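Long-range contacts in beta-1,3-1,4-glucanase (Caldicellulosiruptor sp. F32, PDB 5H4R), which hydrolyses mixed-linkage beta-1,3-1,4-glucans such as lichenan, as a family 5 glycoside hydrolase: residues T81-K90 / V125-M134; I138-Y149 / Y162-V170. The protein carries 1 engineered substitution. All coordinates share one frame; numbering follows the deposited sequence.

Contact 1: T81-K90 / V125-M134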
loop_
_atom_site.group_PDB
_atom_site.type_symbol
_atom_site.label_atom_id
_atom_site.label_comp_id
_atom_site.label_asym_id
_atom_site.label_seq_id
_atom_site.Cartn_x
_atom_site.Cartn_y
_atom_site.Cartn_z
ATOM N N THR A 81 -17.861 -5.407 3.990
ATOM C CA THR A 81 -17.615 -5.183 2.570
ATOM C C THR A 81 -18.614 -5.948 1.717
ATOM O O THR A 81 -18.979 -7.096 2.017
ATOM C CB THR A 81 -16.191 -5.607 2.194
ATOM O OG1 THR A 81 -15.256 -5.077 3.131
ATOM C CG2 THR A 81 -15.822 -5.084 0.842
ATOM N N THR A 82 -19.057 -5.313 0.633
ATOM C CA THR A 82 -20.025 -5.914 -0.272
ATOM C C THR A 82 -19.569 -5.746 -1.709
ATOM O O THR A 82 -18.743 -4.882 -2.017
ATOM C CB THR A 82 -21.399 -5.282 -0.135
ATOM O OG1 THR A 82 -21.313 -3.930 -0.590
ATOM C CG2 THR A 82 -21.898 -5.337 1.297
ATOM N N LYS A 83 -20.158 -6.559 -2.600
ATOM C CA LYS A 83 -19.880 -6.378 -4.024
ATOM C C LYS A 83 -20.350 -5.007 -4.506
ATOM O O LYS A 83 -19.665 -4.352 -5.300
ATOM C CB LYS A 83 -20.503 -7.492 -4.868
ATOM C CG LYS A 83 -19.874 -7.466 -6.281
ATOM C CD LYS A 83 -20.414 -8.494 -7.227
ATOM C CE LYS A 83 -19.790 -8.284 -8.599
ATOM N NZ LYS A 83 -20.261 -7.034 -9.268
ATOM N N GLN A 84 -21.497 -4.531 -4.007
ATOM C CA GLN A 84 -21.965 -3.210 -4.417
ATOM C C GLN A 84 -20.942 -2.137 -4.059
ATOM O O GLN A 84 -20.738 -1.179 -4.808
ATOM C CB GLN A 84 -23.325 -2.907 -3.772
ATOM C CG GLN A 84 -23.980 -1.644 -4.286
ATOM C CD GLN A 84 -25.337 -1.360 -3.636
ATOM O OE1 GLN A 84 -25.785 -2.085 -2.748
ATOM N NE2 GLN A 84 -25.994 -0.297 -4.089
ATOM N N MET A 85 -20.294 -2.278 -2.917
ATOM C CA MET A 85 -19.283 -1.305 -2.521
ATOM C C MET A 85 -18.121 -1.289 -3.502
ATOM O O MET A 85 -17.673 -0.226 -3.939
ATOM C CB MET A 85 -18.804 -1.648 -1.119
ATOM C CG MET A 85 -17.817 -0.681 -0.533
ATOM S SD MET A 85 -17.240 -1.298 1.061
ATOM C CE MET A 85 -18.752 -1.549 1.894
ATOM N N ILE A 86 -17.614 -2.467 -3.866
ATOM C CA ILE A 86 -16.507 -2.510 -4.813
ATOM C C ILE A 86 -16.961 -2.016 -6.184
ATOM O O ILE A 86 -16.209 -1.334 -6.890
ATOM C CB ILE A 86 -15.919 -3.928 -4.864
ATOM C CG1 ILE A 86 -15.533 -4.398 -3.448
ATOM C CG2 ILE A 86 -14.732 -3.992 -5.826
ATOM C CD1 ILE A 86 -14.678 -3.418 -2.694
ATOM N N ASP A 87 -18.191 -2.351 -6.587
ATOM C CA ASP A 87 -18.762 -1.802 -7.822
ATOM C C ASP A 87 -18.722 -0.280 -7.823
ATOM O O ASP A 87 -18.438 0.348 -8.850
ATOM C CB ASP A 87 -20.215 -2.220 -7.988
ATOM C CG ASP A 87 -20.423 -3.708 -8.236
ATOM O OD1 ASP A 87 -19.470 -4.475 -8.508
ATOM O OD2 ASP A 87 -21.611 -4.095 -8.169
ATOM N N THR A 88 -19.063 0.323 -6.682
ATOM C CA THR A 88 -19.073 1.775 -6.551
ATOM C C THR A 88 -17.674 2.361 -6.729
ATOM O O THR A 88 -17.502 3.375 -7.413
ATOM C CB THR A 88 -19.665 2.140 -5.188
ATOM O OG1 THR A 88 -21.039 1.721 -5.149
ATOM C CG2 THR A 88 -19.613 3.643 -4.944
ATOM N N VAL A 89 -16.666 1.708 -6.148
ATOM C CA VAL A 89 -15.275 2.140 -6.289
ATOM C C VAL A 89 -14.835 2.058 -7.750
ATOM O O VAL A 89 -14.239 3.002 -8.287
ATOM C CB VAL A 89 -14.374 1.299 -5.373
ATOM C CG1 VAL A 89 -12.896 1.559 -5.653
ATOM C CG2 VAL A 89 -14.684 1.572 -3.895
ATOM N N LYS A 90 -15.149 0.939 -8.428
ATOM C CA LYS A 90 -14.842 0.843 -9.850
ATOM C C LYS A 90 -15.546 1.937 -10.653
ATOM O O LYS A 90 -14.939 2.568 -11.526
ATOM C CB LYS A 90 -15.236 -0.538 -10.375
ATOM C CG LYS A 90 -15.056 -0.717 -11.889
ATOM C CD LYS A 90 -13.599 -0.994 -12.249
ATOM C CE LYS A 90 -13.401 -1.231 -13.757
ATOM N NZ LYS A 90 -14.251 -2.310 -14.301
ATOM N N VAL A 125 -13.883 -11.213 -1.000
ATOM C CA VAL A 125 -13.715 -9.804 -1.346
ATOM C C VAL A 125 -12.786 -9.623 -2.553
ATOM O O VAL A 125 -13.042 -8.783 -3.429
ATOM C CB VAL A 125 -13.242 -9.027 -0.106
ATOM C CG1 VAL A 125 -12.965 -7.561 -0.484
ATOM C CG2 VAL A 125 -14.309 -9.119 0.969
ATOM N N VAL A 126 -11.724 -10.427 -2.657
ATOM C CA VAL A 126 -10.901 -10.405 -3.869
ATOM C C VAL A 126 -11.776 -10.680 -5.089
ATOM O O VAL A 126 -11.635 -10.038 -6.142
ATOM C CB VAL A 126 -9.748 -11.419 -3.737
ATOM C CG1 VAL A 126 -8.998 -11.564 -5.086
ATOM C CG2 VAL A 126 -8.814 -10.992 -2.612
ATOM N N ASP A 127 -12.702 -11.633 -4.961
ATOM C CA ASP A 127 -13.579 -11.995 -6.072
ATOM C C ASP A 127 -14.480 -10.828 -6.466
ATOM O O ASP A 127 -14.784 -10.653 -7.653
ATOM C CB ASP A 127 -14.426 -13.236 -5.725
ATOM C CG ASP A 127 -13.640 -14.544 -5.803
ATOM O OD1 ASP A 127 -12.438 -14.510 -6.117
ATOM O OD2 ASP A 127 -14.223 -15.621 -5.544
ATOM N N TYR A 128 -14.936 -10.021 -5.489
ATOM C CA TYR A 128 -15.721 -8.843 -5.848
ATOM C C TYR A 128 -14.948 -7.984 -6.829
ATOM O O TYR A 128 -15.516 -7.451 -7.788
ATOM C CB TYR A 128 -16.059 -7.953 -4.644
ATOM C CG TYR A 128 -16.880 -8.532 -3.508
ATOM C CD1 TYR A 128 -17.764 -9.582 -3.692
ATOM C CD2 TYR A 128 -16.761 -7.990 -2.241
ATOM C CE1 TYR A 128 -18.508 -10.092 -2.613
ATOM C CE2 TYR A 128 -17.494 -8.484 -1.173
ATOM C CZ TYR A 128 -18.357 -9.518 -1.356
ATOM O OH TYR A 128 -19.066 -9.962 -0.250
ATOM N N ALA A 129 -13.652 -7.802 -6.556
ATOM C CA ALA A 129 -12.802 -6.941 -7.378
ATOM C C ALA A 129 -12.450 -7.597 -8.707
ATOM O O ALA A 129 -12.414 -6.929 -9.754
ATOM C CB ALA A 129 -11.538 -6.593 -6.608
ATOM N N MET A 130 -12.170 -8.898 -8.695
ATOM C CA MET A 130 -11.909 -9.594 -9.955
ATOM C C MET A 130 -13.120 -9.533 -10.878
ATOM O O MET A 130 -12.978 -9.427 -12.101
ATOM C CB MET A 130 -11.516 -11.055 -9.699
ATOM C CG MET A 130 -10.258 -11.218 -8.857
ATOM S SD MET A 130 -8.722 -10.776 -9.718
ATOM C CE MET A 130 -8.626 -12.034 -10.965
ATOM N N LYS A 131 -14.333 -9.633 -10.324
ATOM C CA LYS A 131 -15.518 -9.554 -11.170
ATOM C C LYS A 131 -15.618 -8.204 -11.859
ATOM O O LYS A 131 -16.178 -8.110 -12.963
ATOM C CB LYS A 131 -16.766 -9.834 -10.344
ATOM C CG LYS A 131 -16.932 -11.303 -10.031
ATOM C CD LYS A 131 -18.161 -11.559 -9.154
ATOM C CE LYS A 131 -18.600 -13.038 -9.165
ATOM N NZ LYS A 131 -17.652 -13.932 -8.450
ATOM N N ASN A 132 -15.060 -7.175 -11.244
ATOM C CA ASN A 132 -14.986 -5.834 -11.806
ATOM C C ASN A 132 -13.736 -5.630 -12.656
ATOM O O ASN A 132 -13.480 -4.508 -13.094
ATOM C CB ASN A 132 -15.033 -4.794 -10.697
ATOM C CG ASN A 132 -16.461 -4.495 -10.233
ATOM O OD1 ASN A 132 -17.251 -3.872 -10.952
ATOM N ND2 ASN A 132 -16.792 -4.936 -9.039
ATOM N N LYS A 133 -12.988 -6.698 -12.931
ATOM C CA LYS A 133 -11.793 -6.640 -13.781
ATOM C C LYS A 133 -10.756 -5.638 -13.250
ATOM O O LYS A 133 -10.021 -5.024 -14.022
ATOM C CB LYS A 133 -12.176 -6.331 -15.230
ATOM C CG LYS A 133 -13.073 -7.423 -15.868
ATOM C CD LYS A 133 -13.312 -7.172 -17.339
ATOM C CE LYS A 133 -14.320 -8.161 -17.909
ATOM N NZ LYS A 133 -14.695 -7.834 -19.313
ATOM N N MET A 134 -10.650 -5.525 -11.929
ATOM C CA MET A 134 -9.742 -4.583 -11.277
ATOM C C MET A 134 -8.433 -5.278 -10.963
ATOM O O MET A 134 -8.388 -6.503 -10.814
ATOM C CB MET A 134 -10.362 -4.033 -9.990
ATOM C CG MET A 134 -11.600 -3.240 -10.245
ATOM S SD MET A 134 -12.369 -2.729 -8.704
ATOM C CE MET A 134 -11.319 -1.319 -8.327
HETATM O O HOH W 1 -19.321 -7.010 -12.069
HETATM O O HOH W 2 -18.906 -0.896 -11.353
HETATM O O HOH W 3 -17.007 -3.550 -13.782
#
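K83 lays the root of its side chain over the Y128 ring and carries its ammonium on to the polar edge of the contact. K83 CB stands over the ring face, 3.6 Å from Y128 CD1, a CH-pi contact, while the backbone N of K83 lies above the ring centre. CG, anti to the backbone N (chi1 -165°), continues past Y128 CD1. K83 CE then crosses the aliphatic part of K131, 3.7 Å from K131 CD, and a bend at the last torsion turns K83 NZ back to D87 OD1, a 2.8 Å salt bridge within the helix on the syn lone pair. The same oxygen takes N132 ND2 at 2.8 Å, nearly straight and in the amide plane, so two donors grip it. ND2 also bonds Y128 O, which fixes the amide's rotation. K90 NZ donates to N132 O (2.6 Å), close to where a Schellman motif, with K133 as its C-prime residue, ends helix 116-131. Beneath these polar groups, I86 CG2 packs on A129 and on M134 SD (3.9 Å). R121 holds Y128 OH. The axes of helix segments 83-90 and 125-131 approach to 9.1 Å and cross at -41°, flanking the barrel wall, where I86 and A129 rest on I97 of strand 96-99 and V125 on L53 of strand 50-53.

Contact 2: I138-Y149 / Y162-V170. With BGC (beta-D-glucopyranose), chain B; BGC (beta-D-glucopyranose), chain C.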
loop_
_atom_site.group_PDB
_atom_site.type_symbol
_atom_site.label_atom_id
_atom_site.label_comp_id
_atom_site.label_asym_id
_atom_site.label_seq_id
_atom_site.Cartn_x
_atom_site.Cartn_y
_atom_site.Cartn_z
ATOM N N ILE A 138 -2.922 -7.762 -2.417
ATOM C CA ILE A 138 -3.097 -8.296 -1.064
ATOM C C ILE A 138 -1.716 -8.401 -0.415
ATOM O O ILE A 138 -0.710 -8.582 -1.106
ATOM C CB ILE A 138 -3.815 -9.669 -1.045
ATOM C CG1 ILE A 138 -3.090 -10.707 -1.880
ATOM C CG2 ILE A 138 -5.246 -9.520 -1.536
ATOM C CD1 ILE A 138 -3.738 -12.125 -1.814
ATOM N N ASN A 139 -1.663 -8.267 0.913
ATOM C CA ASN A 139 -0.361 -8.168 1.582
ATOM C C ASN A 139 -0.392 -8.857 2.945
ATOM O O ASN A 139 -1.365 -9.530 3.309
ATOM C CB ASN A 139 0.050 -6.693 1.734
ATOM C CG ASN A 139 -0.747 -5.949 2.804
ATOM O OD1 ASN A 139 -1.632 -6.487 3.470
ATOM N ND2 ASN A 139 -0.403 -4.681 2.988
ATOM N N ILE A 140 0.725 -8.712 3.671
ATOM C CA ILE A 140 0.804 -8.844 5.132
ATOM C C ILE A 140 0.859 -7.432 5.720
ATOM O O ILE A 140 1.757 -6.657 5.367
ATOM C CB ILE A 140 2.058 -9.644 5.539
ATOM C CG1 ILE A 140 1.996 -11.098 5.055
ATOM C CG2 ILE A 140 2.315 -9.547 7.069
ATOM C CD1 ILE A 140 3.223 -11.929 5.357
ATOM N N HIS A 141 -0.082 -7.071 6.618
ATOM C CA HIS A 141 -0.190 -5.688 7.054
ATOM C C HIS A 141 0.301 -5.544 8.490
ATOM O O HIS A 141 1.530 -5.506 8.713
ATOM C CB HIS A 141 -1.616 -5.186 6.801
ATOM C CG HIS A 141 -1.682 -3.714 6.599
ATOM N ND1 HIS A 141 -1.334 -3.107 5.404
ATOM C CD2 HIS A 141 -2.025 -2.716 7.453
ATOM C CE1 HIS A 141 -1.490 -1.801 5.532
ATOM N NE2 HIS A 141 -1.918 -1.541 6.759
ATOM N N HIS A 142 -0.586 -5.404 9.488
ATOM C CA HIS A 142 -0.190 -5.077 10.870
ATOM C C HIS A 142 0.200 -6.334 11.644
ATOM O O HIS A 142 -0.373 -6.658 12.685
ATOM C CB HIS A 142 -1.288 -4.358 11.647
ATOM C CG HIS A 142 -1.658 -3.005 11.142
ATOM N ND1 HIS A 142 -0.737 -2.010 10.877
ATOM C CD2 HIS A 142 -2.879 -2.458 10.907
ATOM C CE1 HIS A 142 -1.374 -0.923 10.468
ATOM N NE2 HIS A 142 -2.674 -1.167 10.491
ATOM N N ASP A 143 1.228 -7.012 11.130
ATOM C CA ASP A 143 1.798 -8.211 11.724
ATOM C C ASP A 143 3.252 -7.996 12.134
ATOM O O ASP A 143 4.025 -8.949 12.226
ATOM C CB ASP A 143 1.713 -9.390 10.755
ATOM C CG ASP A 143 0.284 -9.821 10.455
ATOM O OD1 ASP A 143 -0.616 -9.520 11.251
ATOM O OD2 ASP A 143 0.081 -10.526 9.442
ATOM N N ILE A 144 3.647 -6.754 12.410
ATOM C CA ILE A 144 5.052 -6.432 12.646
ATOM C C ILE A 144 5.270 -6.500 14.158
ATOM O O ILE A 144 5.125 -5.516 14.887
ATOM C CB ILE A 144 5.436 -5.081 12.048
ATOM C CG1 ILE A 144 4.947 -4.978 10.592
ATOM C CG2 ILE A 144 6.952 -4.864 12.158
ATOM C CD1 ILE A 144 5.502 -6.042 9.635
ATOM N N MET A 145 5.634 -7.686 14.632
ATOM C CA MET A 145 5.846 -7.916 16.054
ATOM C C MET A 145 6.697 -9.165 16.218
ATOM O O MET A 145 6.624 -10.080 15.388
ATOM C CB MET A 145 4.503 -8.059 16.786
ATOM C CG MET A 145 3.454 -8.811 16.021
ATOM S SD MET A 145 1.742 -8.457 16.549
ATOM C CE MET A 145 1.867 -9.148 18.177
ATOM N N PRO A 146 7.500 -9.239 17.269
ATOM C CA PRO A 146 8.270 -10.456 17.515
ATOM C C PRO A 146 7.348 -11.668 17.596
ATOM O O PRO A 146 6.280 -11.622 18.199
ATOM C CB PRO A 146 8.967 -10.167 18.849
ATOM C CG PRO A 146 9.047 -8.663 18.901
ATOM C CD PRO A 146 7.763 -8.203 18.287
ATOM N N GLY A 147 7.754 -12.750 16.951
ATOM C CA GLY A 147 6.925 -13.925 16.869
ATOM C C GLY A 147 6.128 -14.024 15.592
ATOM O O GLY A 147 5.674 -15.121 15.248
ATOM N N TYR A 148 5.945 -12.902 14.883
ATOM C CA TYR A 148 5.362 -12.922 13.547
ATOM C C TYR A 148 6.424 -12.364 12.607
ATOM O O TYR A 148 7.488 -12.972 12.476
ATOM C CB TYR A 148 4.002 -12.218 13.544
ATOM C CG TYR A 148 3.039 -12.864 14.514
ATOM C CD1 TYR A 148 2.470 -14.097 14.234
ATOM C CD2 TYR A 148 2.715 -12.260 15.710
ATOM C CE1 TYR A 148 1.608 -14.711 15.130
ATOM C CE2 TYR A 148 1.839 -12.865 16.606
ATOM C CZ TYR A 148 1.297 -14.086 16.307
ATOM O OH TYR A 148 0.429 -14.702 17.193
ATOM N N TYR A 149 6.174 -11.225 11.951
ATOM C CA TYR A 149 7.164 -10.584 11.075
ATOM C C TYR A 149 7.946 -9.579 11.916
ATOM O O TYR A 149 7.377 -8.597 12.405
ATOM C CB TYR A 149 6.488 -9.894 9.882
ATOM C CG TYR A 149 7.454 -9.363 8.839
ATOM C CD1 TYR A 149 8.338 -8.331 9.138
ATOM C CD2 TYR A 149 7.505 -9.923 7.555
ATOM C CE1 TYR A 149 9.231 -7.857 8.200
ATOM C CE2 TYR A 149 8.393 -9.443 6.614
ATOM C CZ TYR A 149 9.242 -8.412 6.939
ATOM O OH TYR A 149 10.125 -7.945 5.991
ATOM N N TYR A 162 7.378 -17.307 9.342
ATOM C CA TYR A 162 6.100 -16.618 9.174
ATOM C C TYR A 162 5.862 -16.222 7.723
ATOM O O TYR A 162 4.789 -16.487 7.166
ATOM C CB TYR A 162 6.060 -15.379 10.082
ATOM C CG TYR A 162 4.706 -14.700 10.119
ATOM C CD1 TYR A 162 3.639 -15.300 10.757
ATOM C CD2 TYR A 162 4.489 -13.447 9.518
ATOM C CE1 TYR A 162 2.398 -14.712 10.806
ATOM C CE2 TYR A 162 3.218 -12.846 9.567
ATOM C CZ TYR A 162 2.190 -13.485 10.223
ATOM O OH TYR A 162 0.916 -12.960 10.314
ATOM N N VAL A 163 6.844 -15.573 7.094
ATOM C CA VAL A 163 6.721 -15.205 5.680
ATOM C C VAL A 163 6.485 -16.452 4.831
ATOM O O VAL A 163 5.563 -16.496 4.004
ATOM C CB VAL A 163 7.970 -14.423 5.224
ATOM C CG1 VAL A 163 7.947 -14.181 3.709
ATOM C CG2 VAL A 163 8.067 -13.108 5.958
ATOM N N LYS A 164 7.300 -17.498 5.038
ATOM C CA LYS A 164 7.133 -18.743 4.282
ATOM C C LYS A 164 5.730 -19.309 4.458
ATOM O O LYS A 164 5.075 -19.693 3.482
ATOM C CB LYS A 164 8.177 -19.775 4.706
ATOM C CG LYS A 164 9.564 -19.538 4.182
ATOM C CD LYS A 164 10.442 -20.777 4.412
ATOM C CE LYS A 164 11.858 -20.549 3.911
ATOM N NZ LYS A 164 12.755 -21.693 4.217
ATOM N N SER A 165 5.245 -19.375 5.698
ATOM C CA SER A 165 3.973 -20.042 5.946
ATOM C C SER A 165 2.797 -19.234 5.431
ATOM O O SER A 165 1.905 -19.778 4.766
ATOM C CB SER A 165 3.764 -20.332 7.420
ATOM O OG SER A 165 2.525 -21.020 7.540
ATOM N N ILE A 166 2.737 -17.939 5.772
ATOM C CA ILE A 166 1.649 -17.104 5.272
ATOM C C ILE A 166 1.610 -17.132 3.753
ATOM O O ILE A 166 0.543 -17.341 3.160
ATOM C CB ILE A 166 1.762 -15.662 5.797
ATOM C CG1 ILE A 166 1.609 -15.605 7.319
ATOM C CG2 ILE A 166 0.723 -14.759 5.128
ATOM C CD1 ILE A 166 0.258 -16.087 7.886
ATOM N N TRP A 167 2.760 -16.911 3.099
ATOM C CA TRP A 167 2.723 -16.774 1.657
ATOM C C TRP A 167 2.554 -18.111 0.958
ATOM O O TRP A 167 1.934 -18.141 -0.102
ATOM C CB TRP A 167 3.941 -15.997 1.144
ATOM C CG TRP A 167 3.672 -14.537 1.283
ATOM C CD1 TRP A 167 4.307 -13.634 2.108
ATOM C CD2 TRP A 167 2.640 -13.803 0.610
ATOM N NE1 TRP A 167 3.729 -12.401 1.980
ATOM C CE2 TRP A 167 2.709 -12.469 1.068
ATOM C CE3 TRP A 167 1.673 -14.143 -0.341
ATOM C CZ2 TRP A 167 1.846 -11.483 0.612
ATOM C CZ3 TRP A 167 0.813 -13.157 -0.794
ATOM C CH2 TRP A 167 0.909 -11.844 -0.317
ATOM N N THR A 168 2.990 -19.229 1.554
ATOM C CA THR A 168 2.662 -20.516 0.959
ATOM C C THR A 168 1.153 -20.712 0.951
ATOM O O THR A 168 0.564 -21.124 -0.056
ATOM C CB THR A 168 3.356 -21.657 1.716
ATOM O OG1 THR A 168 4.770 -21.583 1.545
ATOM C CG2 THR A 168 2.897 -23.008 1.195
ATOM N N GLN A 169 0.504 -20.412 2.082
ATOM C CA GLN A 169 -0.931 -20.621 2.197
ATOM C C GLN A 169 -1.698 -19.677 1.294
ATOM O O GLN A 169 -2.618 -20.099 0.586
ATOM C CB GLN A 169 -1.389 -20.452 3.639
ATOM C CG GLN A 169 -0.903 -21.548 4.542
ATOM C CD GLN A 169 -1.236 -21.277 5.976
ATOM O OE1 GLN A 169 -2.376 -21.504 6.421
ATOM N NE2 GLN A 169 -0.248 -20.813 6.731
ATOM N N VAL A 170 -1.355 -18.386 1.325
ATOM C CA VAL A 170 -2.087 -17.411 0.523
ATOM C C VAL A 170 -1.819 -17.635 -0.962
ATOM O O VAL A 170 -2.745 -17.656 -1.786
ATOM C CB VAL A 170 -1.737 -15.983 0.968
ATOM C CG1 VAL A 170 -2.391 -14.952 0.050
ATOM C CG2 VAL A 170 -2.161 -15.796 2.434
HETATM C C2 BGC B . -0.324 2.145 7.345
HETATM C C3 BGC B . -1.837 2.220 7.444
HETATM C C4 BGC B . -2.173 3.491 8.203
HETATM C C5 BGC B . -1.862 4.627 7.231
HETATM C C6 BGC B . -2.139 6.005 7.844
HETATM C C1 BGC B . 0.359 3.516 7.190
HETATM O O2 BGC B . 0.050 1.237 6.287
HETATM O O3 BGC B . -2.272 1.061 8.147
HETATM O O4 BGC B . -3.565 3.477 8.504
HETATM O O5 BGC B . -0.508 4.576 6.781
HETATM O O6 BGC B . -1.518 6.191 9.120
HETATM C C2 BGC C . -5.348 4.219 9.883
HETATM C C3 BGC C . -5.728 4.531 11.323
HETATM C C4 BGC C . -5.416 3.319 12.200
HETATM C C5 BGC C . -3.959 2.890 12.009
HETATM C C6 BGC C . -3.627 1.612 12.764
HETATM C C1 BGC C . -3.884 3.815 9.838
HETATM O O2 BGC C . -5.576 5.383 9.079
HETATM O O3 BGC C . -7.132 4.828 11.333
HETATM O O4 BGC C . -5.556 3.743 13.566
HETATM O O5 BGC C . -3.709 2.650 10.646
HETATM O O6 BGC C . -2.195 1.410 12.744
#
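Y162 OH donates to D143 OD2 at 2.7 Å; W103 N bonds the same oxygen, and H104 ND1 the other, OD1. The phenol comes from above the carboxylate plane, with ring and carboxylate 84° apart. Y162 CG, anti to the backbone N (chi1 -172°), carries the ring between two layers: Y148 CB stands over the centre of one face, 3.9 Å from the ring centroid, and I166 CG1 of its own helix covers the opposite face nearer the rim. The Y148 ring turns its edge to Y162 in an offset edge-to-face pair, planes at 69°, with Y148 CD1 3.5 Å from Y162 CE1. Replacing Y162 by alanine removes ring and hydroxyl, which would probably leave D143 OD2 without that donor and open a gap between Y148 and I166. This is the third beta-alpha unit of the TIM barrel: strand 135-139 runs into a long loop whose D143, Y148 and Y149 pack against Y162 and V163 of helix 156-173. Along the buried seam, I140 CD1 lies 3.8 Å from I166 CG2 and also touches the pyrrole side of W167, whose NE1 is bonded to A185 O. I138 CD1 meets V170 CG1 tip to tip at 3.6 Å. On the strand's inner side, N139 OD1 accepts from V101 N, while ND2 bonds E184 OE2 and donates to H141 ND1 in the imidazole plane. H141, positioned by that amide, shares a 3.0 Å hydrogen bond between NE2 and O3 of the chain B glucose, and H142 lies close to the glucose units of chains B and C.

How the contacts relate
Contact 1 and contact 2 are consecutive along the chain: helix 116-131, which supplies one side of contact 1, leads directly into strand 135-139, where contact 2 begins. Their centres lie about 25 Å apart, yet they touch where V126 CG2 packs on I138 CG2 at 4.0 Å, so the outer helix of one unit rests on the strand of the next. Contact 1 joins neighbouring helices on the outside of the barrel and contains none of the glycan-pocket residues. Contact 2 joins a strand and its following loop to a helix, and that loop carries H141 and H142 into the glycan pocket, which N187, E326 and W360 also line.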